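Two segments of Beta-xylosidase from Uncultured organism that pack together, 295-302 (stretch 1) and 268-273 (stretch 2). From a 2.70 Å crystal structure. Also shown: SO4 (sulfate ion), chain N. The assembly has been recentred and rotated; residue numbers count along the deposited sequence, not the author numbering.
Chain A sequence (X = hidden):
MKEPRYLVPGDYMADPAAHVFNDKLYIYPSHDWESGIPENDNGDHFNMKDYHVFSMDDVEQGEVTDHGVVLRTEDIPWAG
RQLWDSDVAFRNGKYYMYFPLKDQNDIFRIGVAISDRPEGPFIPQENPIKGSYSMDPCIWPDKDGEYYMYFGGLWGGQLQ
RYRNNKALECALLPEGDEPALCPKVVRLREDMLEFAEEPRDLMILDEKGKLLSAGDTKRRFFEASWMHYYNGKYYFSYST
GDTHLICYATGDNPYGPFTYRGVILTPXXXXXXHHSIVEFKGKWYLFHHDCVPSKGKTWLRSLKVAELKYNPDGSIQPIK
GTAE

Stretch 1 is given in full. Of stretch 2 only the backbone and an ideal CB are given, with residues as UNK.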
# COMPACT_ATOMS: atom_id res chain seq x y z
N LYS A 295 -16.20 -16.47 -28.35
CA LYS A 295 -16.64 -17.86 -28.23
C LYS A 295 -16.39 -18.47 -26.85
O LYS A 295 -15.90 -19.59 -26.74
CB LYS A 295 -16.02 -18.73 -29.33
CG LYS A 295 -16.45 -18.33 -30.74
CD LYS A 295 -15.81 -19.24 -31.79
CE LYS A 295 -16.32 -18.92 -33.19
NZ LYS A 295 -16.05 -17.51 -33.57
N GLY A 296 -16.73 -17.73 -25.80
CA GLY A 296 -16.72 -18.27 -24.45
C GLY A 296 -15.49 -17.94 -23.61
O GLY A 296 -15.43 -18.31 -22.44
N LYS A 297 -14.52 -17.26 -24.21
CA LYS A 297 -13.30 -16.90 -23.49
C LYS A 297 -13.55 -15.77 -22.49
O LYS A 297 -13.76 -14.62 -22.88
CB LYS A 297 -12.19 -16.53 -24.48
CG LYS A 297 -11.82 -17.65 -25.43
CD LYS A 297 -10.69 -17.25 -26.37
CE LYS A 297 -10.36 -18.38 -27.33
NZ LYS A 297 -9.27 -18.01 -28.28
N THR A 298 -13.50 -16.11 -21.21
CA THR A 298 -13.78 -15.18 -20.12
C THR A 298 -12.98 -13.88 -20.18
O THR A 298 -13.53 -12.79 -20.01
CB THR A 298 -13.55 -15.85 -18.75
OG1 THR A 298 -14.44 -16.97 -18.61
CG2 THR A 298 -13.80 -14.87 -17.61
N TRP A 299 -11.67 -14.00 -20.42
CA TRP A 299 -10.78 -12.84 -20.40
C TRP A 299 -10.87 -12.00 -21.68
O TRP A 299 -10.16 -11.01 -21.82
CB TRP A 299 -9.34 -13.29 -20.16
CG TRP A 299 -8.83 -14.28 -21.16
CD1 TRP A 299 -8.06 -14.01 -22.25
CD2 TRP A 299 -9.08 -15.69 -21.17
NE1 TRP A 299 -7.80 -15.18 -22.94
CE2 TRP A 299 -8.42 -16.22 -22.30
CE3 TRP A 299 -9.79 -16.56 -20.34
CZ2 TRP A 299 -8.45 -17.57 -22.61
CZ3 TRP A 299 -9.82 -17.90 -20.65
CH2 TRP A 299 -9.15 -18.40 -21.78
N LEU A 300 -11.74 -12.41 -22.60
CA LEU A 300 -11.97 -11.66 -23.83
C LEU A 300 -13.44 -11.29 -23.94
O LEU A 300 -14.27 -12.11 -24.33
CB LEU A 300 -11.53 -12.47 -25.05
CG LEU A 300 -10.06 -12.87 -25.12
CD1 LEU A 300 -9.79 -13.65 -26.40
CD2 LEU A 300 -9.17 -11.65 -25.04
N ARG A 301 -13.77 -10.05 -23.59
CA ARG A 301 -15.15 -9.62 -23.48
C ARG A 301 -15.50 -8.52 -24.48
O ARG A 301 -14.68 -7.65 -24.76
CB ARG A 301 -15.44 -9.16 -22.05
CG ARG A 301 -15.20 -10.23 -21.00
CD ARG A 301 -14.98 -9.64 -19.62
NE ARG A 301 -13.68 -8.98 -19.50
CZ ARG A 301 -13.22 -8.43 -18.38
NH1 ARG A 301 -13.95 -8.47 -17.27
NH2 ARG A 301 -12.03 -7.85 -18.36
N SER A 302 -16.72 -8.57 -25.01
CA SER A 302 -17.19 -7.57 -25.96
C SER A 302 -18.36 -6.81 -25.36
O SER A 302 -19.34 -7.42 -24.93
CB SER A 302 -17.60 -8.24 -27.27
OG SER A 302 -16.56 -9.04 -27.79
N UNK A 268 -24.62 -14.32 -18.29
CA UNK A 268 -24.27 -14.11 -19.69
C UNK A 268 -23.15 -15.05 -20.11
O UNK A 268 -22.57 -15.74 -19.27
CB UNK A 268 -23.86 -12.66 -19.93
N UNK A 269 -22.85 -15.08 -21.40
CA UNK A 269 -21.73 -15.88 -21.89
C UNK A 269 -20.42 -15.31 -21.36
O UNK A 269 -20.05 -14.18 -21.68
CB UNK A 269 -21.72 -15.92 -23.42
N UNK A 270 -19.74 -16.09 -20.53
CA UNK A 270 -18.54 -15.63 -19.86
C UNK A 270 -18.76 -15.64 -18.36
O UNK A 270 -19.89 -15.49 -17.89
CB UNK A 270 -18.15 -14.23 -20.34
N UNK A 271 -17.68 -15.80 -17.61
CA UNK A 271 -17.77 -15.89 -16.15
C UNK A 271 -18.12 -14.55 -15.53
O UNK A 271 -18.85 -14.48 -14.54
CB UNK A 271 -16.45 -16.40 -15.56
N UNK A 272 -17.60 -13.47 -16.11
CA UNK A 272 -17.78 -12.14 -15.54
C UNK A 272 -18.97 -11.40 -16.13
O UNK A 272 -19.31 -11.58 -17.30
CB UNK A 272 -16.51 -11.31 -15.75
N UNK A 273 -19.60 -10.57 -15.31
CA UNK A 273 -20.64 -9.67 -15.78
C UNK A 273 -20.44 -8.29 -15.14
O UNK A 273 -20.30 -8.17 -13.92
CB UNK A 273 -22.03 -10.23 -15.46
S SO4 N . -13.01 -6.88 -13.29
O1 SO4 N . -12.60 -6.65 -14.68
O2 SO4 N . -14.41 -6.50 -13.12
O3 SO4 N . -12.84 -8.29 -12.96
O4 SO4 N . -12.18 -6.06 -12.41

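Position 268 lies beyond the reach of stretch 1: no atom of that stretch comes within 5.5 Å of its ideal CB, so the contact sets no rule here. The deposited residue is Val268, which takes no part.

At 269 the CA-to-CB bond runs sideways to stretch 1, and again nothing lies within 5.5 Å of the ideal CB. A side chain must branch or extend to find a partner, and the nearest surface on offer is the bare backbone of Gly296. Several aliphatic residues would suit, and a longer flexible one could also lie across it. The residue is Val269, with chi1 in the t well; its CG1 comes 4.1 Å from Gly296 CA, a modest van der Waals contact against a residue without a side chain.

Position 270 is decided largely by its own backbone. At phi 117° and psi 153°, a CB would be jammed against the carbonyl O of the residue before, which by itself calls for glycine. Stretch 1 is close but not the obstacle: the ideal CB would stand 4.5 Å from Thr298 CA. Gly270 is found here, and its CA lies 4.8 Å from Thr298 CA, the nearest CA pair between the stretches. Thr298 is within the type I turn from Lys297 to Leu300, closed by Leu300 N to Lys297 O at 3.0 Å.

At 271 the CB points sideways and already sits 3.7 Å from Thr298 CG2. The root therefore makes the contact, and many side chains would be acceptable if they continue into the space beyond. Trp271 does so: its CB is 3.7 Å from Thr298 OG1, while chi1 in the t well leads the indole away from stretch 1.

Position 272 points toward stretch 1, with Thr298 CG2 4.8 Å and Arg301 NH1 4.1 Å from the ideal CB. A methyl and a guanidinium donor invite a short side chain with an acceptor; serine, threonine, asparagine or aspartate would all be reasonable, and threonine can also answer the methyl. Thr272 does both. Its CG2 lies 4.0 Å from Thr298 CG2, and its OG1, at chi1 68° (p), accepts a weak hydrogen bond from Arg301 NH1 at 3.5 Å, near the guanidinium plane. OG1 also packs 3.2 Å from Arg301 CD. The same NH1 donates a second weak bond, 3.4 Å long, to O1 of the sulfate, probably from the crystallisation liquor.

Position 273 points away, so stretch 1 leaves the choice open; it is Thr273, which makes no contact.

Stretch 2 (268-273) VVGWTT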
# COMPACT_ATOMS: atom_id res chain seq x y z
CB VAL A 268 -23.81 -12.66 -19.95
CG1 VAL A 268 -24.91 -11.68 -19.58
CG2 VAL A 268 -22.54 -12.36 -19.17
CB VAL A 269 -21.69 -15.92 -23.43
CG1 VAL A 269 -20.40 -16.56 -23.91
CG2 VAL A 269 -22.89 -16.67 -23.97
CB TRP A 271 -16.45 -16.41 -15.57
CG TRP A 271 -16.56 -16.90 -14.16
CD1 TRP A 271 -16.72 -18.19 -13.76
CD2 TRP A 271 -16.51 -16.11 -12.97
NE1 TRP A 271 -16.77 -18.26 -12.38
CE2 TRP A 271 -16.64 -16.99 -11.88
CE3 TRP A 271 -16.36 -14.74 -12.72
CZ2 TRP A 271 -16.64 -16.55 -10.56
CZ3 TRP A 271 -16.36 -14.30 -11.40
CH2 TRP A 271 -16.49 -15.21 -10.34
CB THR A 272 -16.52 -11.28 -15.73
OG1 THR A 272 -16.35 -10.99 -17.12
CG2 THR A 272 -15.29 -12.01 -15.21
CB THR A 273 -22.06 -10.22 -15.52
OG1 THR A 273 -23.04 -9.29 -15.99
CG2 THR A 273 -22.29 -10.51 -14.04
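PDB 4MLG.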